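Local coordinates for protein N-acylethanolamine-hydrolyzing acid amidase subunit alpha (Caenorhabditis elegans, PDB 6DY3) that forms, with the beta subunit, an amidase that probably hydrolyses bioactive fatty acid amides such as N-palmitoylethanolamine to ethanolamine and free fatty acids, at residues Y69-T72 / E73-E76; V59-A62 / A63-D67; K49-K53 / P54-F58. All blocks are in the same frame, centred on the assembly; numbering follows the deposited sequence.

Contact 1 of 3, residues Y69-T72 / E73-E76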
ATOM      1  N   TYR A  69      -5.738  19.610  -2.834  1.00 45.90           N
ATOM      2  CA  TYR A  69      -5.316  18.261  -3.190  1.00 45.12           C
ATOM      3  C   TYR A  69      -6.349  17.183  -2.902  1.00 44.95           C
ATOM      4  O   TYR A  69      -6.267  16.103  -3.499  1.00 42.25           O
ATOM      5  CB  TYR A  69      -4.029  17.892  -2.437  1.00 42.53           C
ATOM      6  CG  TYR A  69      -3.040  19.024  -2.302  1.00 40.13           C
ATOM      7  CD1 TYR A  69      -2.422  19.558  -3.415  1.00 41.30           C
ATOM      8  CD2 TYR A  69      -2.724  19.553  -1.058  1.00 39.83           C
ATOM      9  CE1 TYR A  69      -1.513  20.589  -3.299  1.00 45.85           C
ATOM     10  CE2 TYR A  69      -1.817  20.582  -0.929  1.00 40.59           C
ATOM     11  CZ  TYR A  69      -1.214  21.099  -2.058  1.00 44.42           C
ATOM     12  OH  TYR A  69      -0.305  22.129  -1.960  1.00 43.81           O
ATOM     13  N   PHE A  70      -7.314  17.446  -2.025  1.00 47.98           N
ATOM     14  CA  PHE A  70      -8.224  16.426  -1.533  1.00 51.12           C
ATOM     15  C   PHE A  70      -9.669  16.862  -1.729  1.00 53.68           C
ATOM     16  O   PHE A  70      -9.979  18.052  -1.831  1.00 57.73           O
ATOM     17  CB  PHE A  70      -7.986  16.136  -0.042  1.00 49.90           C
ATOM     18  CG  PHE A  70      -6.547  15.900   0.315  1.00 48.50           C
ATOM     19  CD1 PHE A  70      -5.932  14.683   0.038  1.00 48.55           C
ATOM     20  CD2 PHE A  70      -5.811  16.889   0.944  1.00 48.81           C
ATOM     21  CE1 PHE A  70      -4.607  14.464   0.375  1.00 46.48           C
ATOM     22  CE2 PHE A  70      -4.483  16.676   1.284  1.00 49.61           C
ATOM     23  CZ  PHE A  70      -3.881  15.463   1.000  1.00 47.79           C
ATOM     24  N   THR A  71     -10.555  15.871  -1.777  1.00 49.43           N
ATOM     25  CA  THR A  71     -11.982  16.140  -1.730  1.00 44.35           C
ATOM     26  C   THR A  71     -12.352  16.675  -0.351  1.00 45.11           C
ATOM     27  O   THR A  71     -11.609  16.519   0.620  1.00 46.85           O
ATOM     28  CB  THR A  71     -12.792  14.872  -2.023  1.00 42.66           C
ATOM     29  OG1 THR A  71     -12.634  13.934  -0.948  1.00 42.53           O
ATOM     30  CG2 THR A  71     -12.345  14.226  -3.318  1.00 42.79           C
ATOM     31  N   THR A  72     -13.520  17.316  -0.267  1.00 51.99           N
ATOM     32  CA  THR A  72     -13.980  17.836   1.018  1.00 55.14           C
ATOM     33  C   THR A  72     -14.042  16.733   2.071  1.00 54.66           C
ATOM     34  O   THR A  72     -13.674  16.952   3.232  1.00 52.70           O
ATOM     35  CB  THR A  72     -15.348  18.502   0.860  1.00 58.01           C
ATOM     36  OG1 THR A  72     -15.280  19.494  -0.172  1.00 59.67           O
ATOM     37  CG2 THR A  72     -15.784  19.167   2.158  1.00 59.92           C
ATOM     38  N   GLU A  73     -14.493  15.538   1.682  1.00 53.84           N
ATOM     39  CA  GLU A  73     -14.563  14.427   2.626  1.00 51.66           C
ATOM     40  C   GLU A  73     -13.193  14.135   3.223  1.00 50.67           C
ATOM     41  O   GLU A  73     -13.040  14.042   4.445  1.00 53.41           O
ATOM     42  CB  GLU A  73     -15.122  13.187   1.927  1.00 53.04           C
ATOM     43  CG  GLU A  73     -15.203  11.950   2.820  1.00 57.42           C
ATOM     44  CD  GLU A  73     -15.581  10.687   2.060  1.00 58.61           C
ATOM     45  OE1 GLU A  73     -15.589  10.712   0.811  1.00 56.53           O
ATOM     46  OE2 GLU A  73     -15.878   9.669   2.717  1.00 61.27           O
ATOM     47  N   ILE A  74     -12.177  13.994   2.370  1.00 44.92           N
ATOM     48  CA  ILE A  74     -10.844  13.682   2.867  1.00 43.48           C
ATOM     49  C   ILE A  74     -10.288  14.852   3.672  1.00 43.57           C
ATOM     50  O   ILE A  74      -9.536  14.653   4.635  1.00 43.27           O
ATOM     51  CB  ILE A  74      -9.916  13.307   1.694  1.00 42.59           C
ATOM     52  CG1 ILE A  74     -10.396  12.028   0.996  1.00 42.14           C
ATOM     53  CG2 ILE A  74      -8.476  13.141   2.169  1.00 41.76           C
ATOM     54  CD1 ILE A  74     -10.383  10.781   1.864  1.00 42.08           C
ATOM     55  N   GLN A  75     -10.625  16.084   3.289  1.00 44.40           N
ATOM     56  CA  GLN A  75     -10.178  17.242   4.056  1.00 48.34           C
ATOM     57  C   GLN A  75     -10.660  17.158   5.498  1.00 52.66           C
ATOM     58  O   GLN A  75      -9.896  17.399   6.440  1.00 52.87           O
ATOM     59  CB  GLN A  75     -10.686  18.525   3.404  1.00 51.10           C
ATOM     60  CG  GLN A  75     -10.073  18.828   2.060  1.00 50.45           C
ATOM     61  CD  GLN A  75     -10.639  20.090   1.444  1.00 52.82           C
ATOM     62  OE1 GLN A  75     -10.912  21.070   2.143  1.00 54.01           O
ATOM     63  NE2 GLN A  75     -10.821  20.076   0.129  1.00 53.14           N
ATOM     64  N   GLU A  76     -11.932  16.812   5.692  1.00 57.52           N
ATOM     65  CA  GLU A  76     -12.475  16.765   7.042  1.00 64.59           C
ATOM     66  C   GLU A  76     -11.853  15.632   7.851  1.00 63.13           C
ATOM     67  O   GLU A  76     -11.632  15.779   9.058  1.00 69.22           O
ATOM     68  CB  GLU A  76     -13.994  16.625   6.978  1.00 70.71           C
ATOM     69  CG  GLU A  76     -14.693  17.820   6.359  1.00 76.68           C
ATOM     70  CD  GLU A  76     -16.189  17.614   6.218  1.00 86.01           C
ATOM     71  OE1 GLU A  76     -16.744  16.713   6.888  1.00 89.07           O
ATOM     72  OE2 GLU A  76     -16.816  18.352   5.429  1.00 90.02           O
TER

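Contact 2 of 3, residues V59-A62 / A63-D67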
ATOM      1  N   VAL A  59       7.401  21.906   1.442  1.00 39.92           N
ATOM      2  CA  VAL A  59       6.377  20.930   1.805  1.00 38.09           C
ATOM      3  C   VAL A  59       5.405  21.536   2.806  1.00 38.40           C
ATOM      4  O   VAL A  59       4.182  21.416   2.665  1.00 37.59           O
ATOM      5  CB  VAL A  59       7.028  19.645   2.352  1.00 37.33           C
ATOM      6  CG1 VAL A  59       5.987  18.717   2.966  1.00 37.90           C
ATOM      7  CG2 VAL A  59       7.773  18.921   1.240  1.00 36.94           C
ATOM      8  N   TRP A  60       5.931  22.202   3.832  1.00 39.60           N
ATOM      9  CA  TRP A  60       5.051  22.780   4.839  1.00 40.63           C
ATOM     10  C   TRP A  60       4.185  23.880   4.239  1.00 45.46           C
ATOM     11  O   TRP A  60       3.001  23.999   4.578  1.00 48.08           O
ATOM     12  CB  TRP A  60       5.870  23.308   6.016  1.00 39.57           C
ATOM     13  CG  TRP A  60       6.880  22.317   6.525  1.00 45.52           C
ATOM     14  CD1 TRP A  60       8.170  22.574   6.885  1.00 49.95           C
ATOM     15  CD2 TRP A  60       6.689  20.905   6.703  1.00 46.35           C
ATOM     16  NE1 TRP A  60       8.792  21.413   7.286  1.00 51.33           N
ATOM     17  CE2 TRP A  60       7.904  20.376   7.181  1.00 49.85           C
ATOM     18  CE3 TRP A  60       5.609  20.038   6.505  1.00 47.23           C
ATOM     19  CZ2 TRP A  60       8.069  19.027   7.467  1.00 53.60           C
ATOM     20  CZ3 TRP A  60       5.774  18.699   6.791  1.00 50.38           C
ATOM     21  CH2 TRP A  60       6.995  18.204   7.266  1.00 52.59           C
ATOM     22  N   TRP A  61       4.747  24.682   3.333  1.00 46.26           N
ATOM     23  CA  TRP A  61       3.958  25.726   2.688  1.00 44.48           C
ATOM     24  C   TRP A  61       2.851  25.123   1.829  1.00 45.06           C
ATOM     25  O   TRP A  61       1.692  25.544   1.905  1.00 47.31           O
ATOM     26  CB  TRP A  61       4.860  26.619   1.839  1.00 44.06           C
ATOM     27  CG  TRP A  61       4.084  27.598   1.026  1.00 42.69           C
ATOM     28  CD1 TRP A  61       3.620  28.807   1.438  1.00 43.61           C
ATOM     29  CD2 TRP A  61       3.654  27.441  -0.329  1.00 45.08           C
ATOM     30  NE1 TRP A  61       2.932  29.421   0.423  1.00 47.31           N
ATOM     31  CE2 TRP A  61       2.939  28.602  -0.674  1.00 46.37           C
ATOM     32  CE3 TRP A  61       3.807  26.435  -1.284  1.00 47.81           C
ATOM     33  CZ2 TRP A  61       2.379  28.787  -1.931  1.00 49.22           C
ATOM     34  CZ3 TRP A  61       3.253  26.619  -2.532  1.00 49.31           C
ATOM     35  CH2 TRP A  61       2.548  27.787  -2.846  1.00 51.15           C
ATOM     36  N   ALA A  62       3.198  24.145   0.989  1.00 45.39           N
ATOM     37  CA  ALA A  62       2.208  23.516   0.121  1.00 44.43           C
ATOM     38  C   ALA A  62       1.173  22.735   0.923  1.00 47.39           C
ATOM     39  O   ALA A  62      -0.004  22.688   0.547  1.00 48.12           O
ATOM     40  CB  ALA A  62       2.903  22.597  -0.884  1.00 43.22           C
ATOM     41  N   ALA A  63       1.586  22.118   2.030  1.00 51.91           N
ATOM     42  CA  ALA A  63       0.668  21.284   2.794  1.00 55.50           C
ATOM     43  C   ALA A  63      -0.437  22.087   3.468  1.00 55.41           C
ATOM     44  O   ALA A  63      -1.500  21.530   3.761  1.00 61.46           O
ATOM     45  CB  ALA A  63       1.441  20.487   3.845  1.00 57.93           C
ATOM     46  N   SER A  64      -0.224  23.379   3.721  1.00 48.82           N
ATOM     47  CA  SER A  64      -1.281  24.181   4.319  1.00 49.63           C
ATOM     48  C   SER A  64      -2.430  24.427   3.351  1.00 54.32           C
ATOM     49  O   SER A  64      -3.538  24.750   3.793  1.00 58.67           O
ATOM     50  CB  SER A  64      -0.727  25.521   4.794  1.00 48.04           C
ATOM     51  OG  SER A  64      -0.258  26.278   3.695  1.00 51.14           O
ATOM     52  N   LYS A  65      -2.190  24.282   2.047  1.00 57.09           N
ATOM     53  CA  LYS A  65      -3.217  24.503   1.038  1.00 58.96           C
ATOM     54  C   LYS A  65      -4.063  23.242   0.878  1.00 55.92           C
ATOM     55  O   LYS A  65      -4.225  22.724  -0.232  1.00 58.03           O
ATOM     56  CB  LYS A  65      -2.566  24.903  -0.291  1.00 62.70           C
ATOM     57  CG  LYS A  65      -1.499  25.994  -0.170  1.00 65.85           C
ATOM     58  CD  LYS A  65      -2.040  27.357  -0.539  1.00 69.76           C
ATOM     59  CE  LYS A  65      -1.046  28.451  -0.192  1.00 72.98           C
ATOM     60  NZ  LYS A  65      -0.955  28.678   1.277  1.00 73.56           N
ATOM     61  N   ILE A  66      -4.616  22.754   1.991  1.00 50.13           N
ATOM     62  CA  ILE A  66      -5.232  21.431   2.018  1.00 51.19           C
ATOM     63  C   ILE A  66      -6.376  21.321   1.019  1.00 53.53           C
ATOM     64  O   ILE A  66      -6.627  20.243   0.465  1.00 52.04           O
ATOM     65  CB  ILE A  66      -5.703  21.108   3.451  1.00 52.91           C
ATOM     66  CG1 ILE A  66      -6.276  19.694   3.511  1.00 52.50           C
ATOM     67  CG2 ILE A  66      -6.728  22.137   3.925  1.00 56.14           C
ATOM     68  CD1 ILE A  66      -6.735  19.275   4.883  1.00 55.71           C
ATOM     69  N   ASP A  67      -7.093  22.416   0.772  1.00 59.86           N
ATOM     70  CA  ASP A  67      -8.259  22.362  -0.103  1.00 62.72           C
ATOM     71  C   ASP A  67      -7.912  22.073  -1.559  1.00 60.23           C
ATOM     72  O   ASP A  67      -8.825  21.820  -2.351  1.00 60.36           O
ATOM     73  CB  ASP A  67      -9.033  23.677  -0.023  1.00 67.28           C
ATOM     74  CG  ASP A  67      -8.132  24.889  -0.137  1.00 72.15           C
ATOM     75  OD1 ASP A  67      -7.547  25.291   0.894  1.00 70.11           O
ATOM     76  OD2 ASP A  67      -8.002  25.432  -1.256  1.00 76.63           O
TER

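Contact 3 of 3, residues K49-K53 / P54-F58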
ATOM      1  N   LYS A  49      12.201  13.830   9.427  1.00 47.08           N
ATOM      2  CA  LYS A  49      13.637  13.759   9.193  1.00 45.63           C
ATOM      3  C   LYS A  49      13.978  13.129   7.850  1.00 43.59           C
ATOM      4  O   LYS A  49      15.086  13.337   7.347  1.00 44.01           O
ATOM      5  CB  LYS A  49      14.286  12.967  10.322  1.00 47.02           C
ATOM      6  CG  LYS A  49      14.100  13.599  11.686  1.00 52.99           C
ATOM      7  CD  LYS A  49      14.758  12.771  12.770  1.00 62.61           C
ATOM      8  CE  LYS A  49      14.474  13.338  14.152  1.00 69.32           C
ATOM      9  NZ  LYS A  49      15.049  12.485  15.234  1.00 73.09           N
ATOM     10  N   TYR A  50      13.062  12.362   7.258  1.00 42.87           N
ATOM     11  CA  TYR A  50      13.323  11.733   5.972  1.00 41.46           C
ATOM     12  C   TYR A  50      13.087  12.666   4.795  1.00 39.06           C
ATOM     13  O   TYR A  50      13.509  12.346   3.679  1.00 40.54           O
ATOM     14  CB  TYR A  50      12.452  10.489   5.811  1.00 42.46           C
ATOM     15  CG  TYR A  50      12.908   9.304   6.640  1.00 44.86           C
ATOM     16  CD1 TYR A  50      13.719   8.320   6.095  1.00 42.70           C
ATOM     17  CD2 TYR A  50      12.519   9.172   7.970  1.00 48.18           C
ATOM     18  CE1 TYR A  50      14.128   7.231   6.849  1.00 45.63           C
ATOM     19  CE2 TYR A  50      12.923   8.088   8.731  1.00 48.54           C
ATOM     20  CZ  TYR A  50      13.726   7.120   8.167  1.00 47.54           C
ATOM     21  OH  TYR A  50      14.127   6.041   8.922  1.00 47.47           O
ATOM     22  N   ILE A  51      12.411  13.788   5.008  1.00 43.83           N
ATOM     23  CA  ILE A  51      12.195  14.759   3.932  1.00 42.36           C
ATOM     24  C   ILE A  51      13.493  15.527   3.703  1.00 43.44           C
ATOM     25  O   ILE A  51      14.073  16.043   4.673  1.00 43.70           O
ATOM     26  CB  ILE A  51      11.054  15.713   4.284  1.00 43.27           C
ATOM     27  CG1 ILE A  51       9.786  14.938   4.655  1.00 43.46           C
ATOM     28  CG2 ILE A  51      10.761  16.638   3.105  1.00 42.73           C
ATOM     29  CD1 ILE A  51       8.632  15.809   5.121  1.00 43.99           C
ATOM     30  N   PRO A  52      13.980  15.631   2.463  1.00 43.94           N
ATOM     31  CA  PRO A  52      15.202  16.411   2.218  1.00 43.46           C
ATOM     32  C   PRO A  52      15.065  17.830   2.748  1.00 45.15           C
ATOM     33  O   PRO A  52      14.076  18.515   2.483  1.00 46.18           O
ATOM     34  CB  PRO A  52      15.339  16.388   0.691  1.00 42.93           C
ATOM     35  CG  PRO A  52      14.594  15.180   0.262  1.00 43.60           C
ATOM     36  CD  PRO A  52      13.457  15.030   1.224  1.00 43.75           C
ATOM     37  N   LYS A  53      16.075  18.271   3.497  1.00 49.87           N
ATOM     38  CA  LYS A  53      15.984  19.566   4.166  1.00 54.10           C
ATOM     39  C   LYS A  53      15.734  20.721   3.202  1.00 55.04           C
ATOM     40  O   LYS A  53      14.941  21.614   3.552  1.00 52.64           O
ATOM     41  CB  LYS A  53      17.253  19.816   4.988  1.00 58.12           C
ATOM     42  CG  LYS A  53      17.151  21.021   5.910  1.00 64.19           C
ATOM     43  CD  LYS A  53      18.303  21.068   6.905  1.00 71.04           C
ATOM     44  CE  LYS A  53      18.159  22.238   7.867  1.00 75.19           C
ATOM     45  NZ  LYS A  53      19.139  22.168   8.993  1.00 79.51           N
ATOM     46  N   PRO A  54      16.352  20.782   2.017  1.00 58.16           N
ATOM     47  CA  PRO A  54      16.066  21.908   1.111  1.00 60.90           C
ATOM     48  C   PRO A  54      14.600  22.009   0.714  1.00 59.02           C
ATOM     49  O   PRO A  54      14.122  23.112   0.412  1.00 64.07           O
ATOM     50  CB  PRO A  54      16.964  21.619  -0.101  1.00 61.59           C
ATOM     51  CG  PRO A  54      18.056  20.756   0.431  1.00 60.63           C
ATOM     52  CD  PRO A  54      17.414  19.910   1.488  1.00 58.13           C
ATOM     53  N   LEU A  55      13.868  20.895   0.702  1.00 47.33           N
ATOM     54  CA  LEU A  55      12.470  20.899   0.290  1.00 43.77           C
ATOM     55  C   LEU A  55      11.497  20.954   1.457  1.00 42.39           C
ATOM     56  O   LEU A  55      10.288  21.039   1.231  1.00 39.40           O
ATOM     57  CB  LEU A  55      12.163  19.670  -0.576  1.00 41.98           C
ATOM     58  CG  LEU A  55      12.708  19.703  -2.007  1.00 42.16           C
ATOM     59  CD1 LEU A  55      12.359  18.430  -2.722  1.00 42.13           C
ATOM     60  CD2 LEU A  55      12.168  20.890  -2.787  1.00 41.97           C
ATOM     61  N   GLN A  56      11.981  20.913   2.694  1.00 45.12           N
ATOM     62  CA  GLN A  56      11.057  20.958   3.824  1.00 45.95           C
ATOM     63  C   GLN A  56      10.292  22.268   3.867  1.00 42.60           C
ATOM     64  O   GLN A  56       9.066  22.238   4.073  1.00 42.57           O
ATOM     65  CB  GLN A  56      11.812  20.697   5.127  1.00 48.80           C
ATOM     66  CG  GLN A  56      12.193  19.239   5.305  1.00 53.17           C
ATOM     67  CD  GLN A  56      12.740  18.950   6.674  1.00 57.69           C
ATOM     68  OE1 GLN A  56      12.643  19.785   7.575  1.00 58.13           O
ATOM     69  NE2 GLN A  56      13.321  17.765   6.847  1.00 60.22           N
ATOM     70  N   PRO A  57      10.920  23.433   3.691  1.00 39.74           N
ATOM     71  CA  PRO A  57      10.133  24.673   3.688  1.00 39.57           C
ATOM     72  C   PRO A  57       9.019  24.662   2.660  1.00 39.95           C
ATOM     73  O   PRO A  57       7.936  25.197   2.927  1.00 39.63           O
ATOM     74  CB  PRO A  57      11.189  25.743   3.384  1.00 39.51           C
ATOM     75  CG  PRO A  57      12.456  25.149   3.847  1.00 40.38           C
ATOM     76  CD  PRO A  57      12.355  23.701   3.532  1.00 39.72           C
ATOM     77  N   PHE A  58       9.242  24.045   1.497  1.00 39.12           N
ATOM     78  CA  PHE A  58       8.195  24.009   0.483  1.00 40.43           C
ATOM     79  C   PHE A  58       7.067  23.062   0.866  1.00 39.76           C
ATOM     80  O   PHE A  58       5.892  23.366   0.630  1.00 37.50           O
ATOM     81  CB  PHE A  58       8.762  23.592  -0.870  1.00 42.27           C
ATOM     82  CG  PHE A  58       7.706  23.444  -1.923  1.00 42.86           C
ATOM     83  CD1 PHE A  58       7.157  22.199  -2.200  1.00 42.77           C
ATOM     84  CD2 PHE A  58       7.216  24.556  -2.593  1.00 42.15           C
ATOM     85  CE1 PHE A  58       6.166  22.062  -3.150  1.00 42.03           C
ATOM     86  CE2 PHE A  58       6.227  24.423  -3.548  1.00 43.20           C
ATOM     87  CZ  PHE A  58       5.699  23.174  -3.825  1.00 44.39           C
TER

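Contact 1 of 3, residues Y69-T72 / E73-E76
Thr71 is the N-cap of helix 72-85, and its hydroxyl turns back onto the first turn to meet Ile74. Thr71 OG1 accepts from Ile74 N in a weak but nearly straight bond, 3.3 Å long with an N-H...O angle of 170°. A chi1 of 68° tucks the hydroxyl in over the main chain of Thr71, the setting from which it reaches that amide. The carbonyls take the next donors: Thr71 O accepts from Gln75 N at 2.9 Å, almost in line with the C=O, and Thr72 O from Glu76 N at 3.0 Å. One residue further back, Phe70 O receives the side-chain amide, with Gln75 NE2 at 2.9 Å. Here the acceptor lies in the plane of the Gln75 amide, whereas the donor sits above the carbonyl plane of Phe70. The extended Gln75 chain thus runs back across the cap.

Beneath these polar links, Ile74 CG2 touches Phe70 CD1 at 3.7 Å; the two side chains meet at about a right angle. Phe94 of the beta subunit packs on both, edge-to-face against the Phe70 ring. Glu76 OE2 lies beside the methyl Thr72 CG2, while the carboxylate of Glu73 turns to a salt bridge with Arg28; both glutamates pack on Pro25. The Thr71 hydroxyl therefore gives a first-turn amide a side-chain acceptor, though a weak one, and the Gln75 bond ties Phe70, the residue before the cap, to the helix, which probably limits how far the incoming loop can swing.

Contact 2 of 3, residues V59-A62 / A63-D67
The backbone of 59-62 passes helically into Ala63, whose N donates to Val59 O at 2.8 Å, and then tightens, with Lys65 N donating to Ala62 O at 3.1 Å from well above the carbonyl plane. Between these two bonds the amide of Ser64 makes do with two weak ones, to Trp60 O and to Trp61 O. The Ser64 hydroxyl gives Trp61 O a shorter bond: a chi1 of 64° folds OG back toward the preceding turn, where it donates to Trp61 O at 2.7 Å. Trp61 O is thereby gripped by a firm hydroxyl bond as well as a weak amide one.

This is the C-terminal end of helix 56-63, and just beyond it Lys65 forms the centre of an inverse gamma turn, in which Ile66 N donates weakly to Ser64 O. The turn brings the chain out of the helix, while Ala63 packs on Val93 of helix 89-97 and Ala62 faces Phe88 of the beta subunit.

On the outer side the Lys65 chain, bent at chi2 (-100°) and chi4, curls back to the indole of Trp61. Lys65 CE comes up obliquely to the benzo part of the indole, 3.9 Å from Trp61 CZ2. The ammonium makes an off-centre cation-pi contact, with Lys65 NZ 4.5 Å from the centroid of the five-membered ring of Trp61. NZ also donates weakly to Ser64 OG at 3.5 Å. An alanine in place of Lys65 would remove both the methylene beside the indole and the ammonium, and is likely to cost Trp61 its cation-pi partner and Ser64 OG its weak donor. The indole lies on the exposed surface of the helix.

Contact 3 of 3, residues K49-K53 / P54-F58
Pro52 O and Leu55 N close a 3-10 turn through Lys53, Pro54 and Leu55, and this turn runs straight into helix 56-63. Three prolines shape the approach: Pro52 ahead of the turn, Pro54 within it and Pro57 in the first turn of the helix. A proline nitrogen has no hydrogen to give, so the bonds of this helix start must come from the other residues.

Pro54 sets its ring near that of Pro52: Pro54 CD is 4.2 Å from Pro52 CB, an apolar touch between two rings. Pro54 N likewise has nothing to donate to the carbonyl of Pro52.

Leu55 takes up that carbonyl instead. Leu55 N donates to Pro52 O at 3.0 Å from above the carbonyl plane, a spacing of three residues that marks the turn as 3-10. Pro52 and Leu55 both pack on Ile80 of the beta subunit, so this side of the turn borders the partner chain.

Gln56 contributes both its backbone and its side chain. Gln56 N donates to Lys53 O at 3.2 Å, again from above the carbonyl plane. With chi1 at -75° and the rest of the chain stretched out, the amide is sent back toward Ile51. Gln56 NE2 there donates to Ile51 O at 2.9 Å with an N-H...O angle of 161°, and the acceptor lies close to the plane of the amide. The methylene of the same chain is used as well, since Gln56 CG rests on the branch methyl Ile51 CG2 at 3.7 Å. A polar bond and an apolar touch thus hold one side chain against one residue.

Pro57 brings its ring, not a donor, to Lys53: Pro57 CD lies 3.3 Å from Lys53 O.

How the contacts relate
The three contacts follow one another along the chain, and none nests in or crosses another. Contact 3 comes first, turning the chain after helix 40-48 into the start of helix 56-63. Ile51 of contact 3 packs on Val59 and Trp60 in the middle of that helix, so entry and helix body are joined. Contact 2 closes the other end of the helix. Contact 1 then opens helix 72-85 after the loop that contact 2 begins. Those two meet across the loop, where Tyr69 OH makes a probable hydrogen bond with Ala62 O and Gln75 packs on Asp67. Both also reach helix 89-97, with Phe70 and Ala63 packing on Val93. Contacts 1 and 3 do not touch.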